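Local coordinates for foldase protein PrsA (Streptococcus pneumoniae, PDB 5TVL) that acts as an extracellular foldase that helps secreted proteins fold after translocation, and carries a parvulin-like domain that may isomerise peptidyl-prolyl bonds, at the interface of chains A and B. Coordinates in Å, arbitrary orientation; residue numbers count along the deposited sequence, not the author numbering. Chains: chain A/B, Foldase protein PrsA.

Contact 1: the interface of chains A and B. Residues chain A 259-261; chain B 3-6.
A:Lys259 and B:Ser6 face each other in a short antiparallel beta bridge between two copies of PrsA, a foldase with a parvulin-like (PpiC family) domain; strand 259-260 of chain A runs against strand 5-7 near the amino end of chain B. Their backbones are joined in both directions: A:Lys259 N donates to B:Ser6 O at 3.1 Å, and B:Ser6 N returns a bond to A:Lys259 O at 3.3 Å. Beyond the strand, A:Lys261 N reaches B:Leu4 O at 2.9 Å, with an angle of 152° at the hydrogen, a moderately bent bond that continues the pairing past the end of the regular strand. Side chains sort to the two faces of the bridge. On one, A:Val260 and B:Ile5 lie side by side and point the same way; the delta-methyl CD1 of B:Ile5 sits beside both valine methyls, 3.9 Å from A:Val260 CG2. On the other, B:Ser6 OG stands between its own backbone N and carbonyl carbon (chi1 70°), which turns the hydroxyl toward the beta-methylene of A:Lys259, 3.6 Å from CB. In A:Lys261 a bend at chi2 (-76°) folds the chain back alongside the bridge, carrying CE over B:Ser6 OG at 3.8 Å. Its root packs against backbone oxygen, with CB 3.3 Å from B:Asp3 O. The side-chain amine NZ of A:Lys261 remains 6.3 Å from the carboxylate oxygen OD2 of B:Asp3, too far for a salt bridge, although the opposite charges may attract weakly at long range.

Contact 2: the interface of chains A and B. Residues chain A 27, 30-31, 265; chain B 4, 17, 20-21.
Helix 14-21 of chain B packs here against the long helix 25-44 of chain A and the 3-10 turn 263-265, with the ring of B:Phe17 as the central wedge. B:Phe17 CG lies anti to the backbone N (chi1 177°), which sends the phenyl group out from its helix toward chain A. A:Phe265 comes from the opposite direction and sets its CZ edge against one face of that ring, the two planes standing at 83°. In this edge-to-face pair A:Phe265 CZ lies 3.8 Å from B:Phe17 CE2. A:Leu31 shares this face. Crossing the phenylalanine at about a right angle, it lays CB 3.7 Å from B:Phe17 CE1 and brings its CD1 methyl close to CD1 of the ring. Its two methyls divide the work: CD2 rests over the centre of the A:Phe265 ring and so backs that residue from within chain A, while CD1 also meets the CD1 methyl of B:Leu4 at 3.8 Å. The other face of B:Phe17 is backed near its rim by B:Val21 from the next helical turn. At the ring's edge, in plane, stands the backbone carbonyl carbon of A:Ala27. The methyl CB of A:Ala27 also touches B:Val21 CG2, at 3.5 Å. One turn on from A:Ala27, A:Val30 crosses B:Gln20 obliquely, CG1 lying 4.0 Å from the glutamine CB, so the aliphatic root of B:Gln20 makes this contact. The cluster is a small apolar patch that probably helps hold the two PrsA copies together, if this pairing is the biological one.

Contact 1: the interface of chains A and B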
# COMPACT_ATOMS: atom_id res chain seq x y z
N LYS A 259 -5.83 32.03 -10.19
CA LYS A 259 -7.18 32.58 -10.37
C LYS A 259 -7.89 31.81 -11.48
O LYS A 259 -7.50 31.90 -12.65
CB LYS A 259 -7.12 34.07 -10.71
CG LYS A 259 -6.59 34.94 -9.58
CD LYS A 259 -6.66 36.42 -9.91
CE LYS A 259 -6.10 37.26 -8.77
NZ LYS A 259 -6.24 38.72 -9.01
N VAL A 260 -8.92 31.05 -11.10
CA VAL A 260 -9.72 30.29 -12.06
C VAL A 260 -10.72 31.25 -12.70
O VAL A 260 -11.66 31.70 -12.05
CB VAL A 260 -10.45 29.10 -11.39
CG1 VAL A 260 -11.28 28.32 -12.40
CG2 VAL A 260 -9.45 28.18 -10.69
N LYS A 261 -10.51 31.56 -13.98
CA LYS A 261 -11.32 32.56 -14.69
C LYS A 261 -12.72 32.04 -15.00
O LYS A 261 -13.71 32.69 -14.68
CB LYS A 261 -10.63 33.00 -16.00
CG LYS A 261 -9.25 33.63 -15.83
CD LYS A 261 -9.32 35.06 -15.31
CE LYS A 261 -7.95 35.72 -15.37
NZ LYS A 261 -7.95 37.08 -14.76
N ASP B 3 -8.50 33.54 -21.55
CA ASP B 3 -7.68 32.84 -20.55
C ASP B 3 -8.56 32.06 -19.57
O ASP B 3 -9.52 32.61 -19.03
CB ASP B 3 -6.81 33.84 -19.78
CG ASP B 3 -5.80 34.56 -20.66
OD1 ASP B 3 -5.73 34.28 -21.88
OD2 ASP B 3 -5.06 35.42 -20.14
N LEU B 4 -8.22 30.79 -19.35
CA LEU B 4 -8.95 29.93 -18.41
C LEU B 4 -8.35 30.00 -17.01
O LEU B 4 -9.08 30.15 -16.03
CB LEU B 4 -8.94 28.48 -18.88
CG LEU B 4 -9.46 28.16 -20.29
CD1 LEU B 4 -9.63 26.66 -20.46
CD2 LEU B 4 -10.78 28.88 -20.57
N ILE B 5 -7.02 29.88 -16.93
CA ILE B 5 -6.28 29.89 -15.67
C ILE B 5 -5.13 30.88 -15.76
O ILE B 5 -4.44 30.95 -16.78
CB ILE B 5 -5.70 28.49 -15.34
CG1 ILE B 5 -6.80 27.41 -15.31
CG2 ILE B 5 -4.94 28.50 -14.02
CD1 ILE B 5 -7.82 27.55 -14.19
N SER B 6 -4.93 31.66 -14.69
CA SER B 6 -3.77 32.55 -14.58
C SER B 6 -3.03 32.28 -13.28
O SER B 6 -3.62 31.82 -12.30
CB SER B 6 -4.20 34.03 -14.68
OG SER B 6 -4.92 34.45 -13.54

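Contact 2: the interface of chains A and B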
# COMPACT_ATOMS: atom_id res chain seq x y z
N ALA A 27 -12.50 16.33 -19.03
CA ALA A 27 -11.91 17.57 -19.54
C ALA A 27 -11.51 18.53 -18.42
O ALA A 27 -10.49 19.23 -18.53
CB ALA A 27 -12.87 18.25 -20.50
N VAL A 30 -8.20 17.51 -17.20
CA VAL A 30 -7.14 17.92 -18.12
C VAL A 30 -6.64 19.34 -17.83
O VAL A 30 -5.43 19.58 -17.89
CB VAL A 30 -7.57 17.76 -19.60
CG1 VAL A 30 -6.61 18.45 -20.56
CG2 VAL A 30 -7.68 16.28 -19.94
N LEU A 31 -7.54 20.27 -17.52
CA LEU A 31 -7.13 21.63 -17.15
C LEU A 31 -6.41 21.64 -15.80
O LEU A 31 -5.45 22.39 -15.62
CB LEU A 31 -8.32 22.59 -17.08
CG LEU A 31 -7.96 24.08 -16.93
CD1 LEU A 31 -7.38 24.64 -18.21
CD2 LEU A 31 -9.18 24.88 -16.50
N PHE A 265 -14.75 25.31 -14.11
CA PHE A 265 -13.65 24.58 -13.48
C PHE A 265 -13.46 24.84 -11.98
O PHE A 265 -12.61 24.21 -11.36
CB PHE A 265 -12.34 24.87 -14.22
CG PHE A 265 -12.41 24.57 -15.69
CD1 PHE A 265 -12.23 23.27 -16.17
CD2 PHE A 265 -12.66 25.58 -16.60
CE1 PHE A 265 -12.30 23.00 -17.53
CE2 PHE A 265 -12.73 25.32 -17.96
CZ PHE A 265 -12.56 24.02 -18.43
N LEU B 4 -8.22 30.79 -19.35
CA LEU B 4 -8.95 29.93 -18.41
C LEU B 4 -8.35 30.00 -17.01
O LEU B 4 -9.08 30.15 -16.03
CB LEU B 4 -8.94 28.48 -18.88
CG LEU B 4 -9.46 28.16 -20.29
CD1 LEU B 4 -9.63 26.66 -20.46
CD2 LEU B 4 -10.78 28.88 -20.57
N PHE B 17 -5.86 24.75 -23.80
CA PHE B 17 -6.75 23.74 -23.23
C PHE B 17 -7.37 22.84 -24.31
O PHE B 17 -7.41 21.62 -24.13
CB PHE B 17 -7.85 24.41 -22.39
CG PHE B 17 -8.84 23.43 -21.83
CD1 PHE B 17 -8.42 22.42 -20.98
CD2 PHE B 17 -10.19 23.52 -22.15
CE1 PHE B 17 -9.32 21.51 -20.46
CE2 PHE B 17 -11.10 22.61 -21.63
CZ PHE B 17 -10.67 21.60 -20.79
N GLN B 20 -4.83 20.29 -25.88
CA GLN B 20 -4.66 19.16 -24.95
C GLN B 20 -5.91 18.27 -24.88
O GLN B 20 -5.82 17.05 -25.04
CB GLN B 20 -4.31 19.67 -23.54
CG GLN B 20 -2.85 20.11 -23.39
CD GLN B 20 -1.92 18.94 -23.14
OE1 GLN B 20 -2.13 18.15 -22.21
NE2 GLN B 20 -0.89 18.81 -23.97
N VAL B 21 -7.07 18.88 -24.64
CA VAL B 21 -8.30 18.13 -24.36
C VAL B 21 -8.86 17.36 -25.57
O VAL B 21 -9.55 16.36 -25.39
CB VAL B 21 -9.39 19.05 -23.74
CG1 VAL B 21 -10.13 19.87 -24.80
CG2 VAL B 21 -10.39 18.24 -22.92

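About 11 Å separates the C-alpha centres of contact 1 and contact 2, and B:Leu4 belongs to both: its backbone oxygen serves the strand pairing while its side chain enters the apolar cluster. On chain A, the carboxyl-terminal stretch likewise passes from strand 259-260 to the 3-10 turn 263-265. The amino-terminal part of chain B is therefore held by chain A through backbone pairing and helix packing together. Two-fold symmetry repeats both contacts with the chains exchanged, giving a reciprocal embrace that could stabilise a dimer, although the structure alone does not show that this pairing forms in the cell.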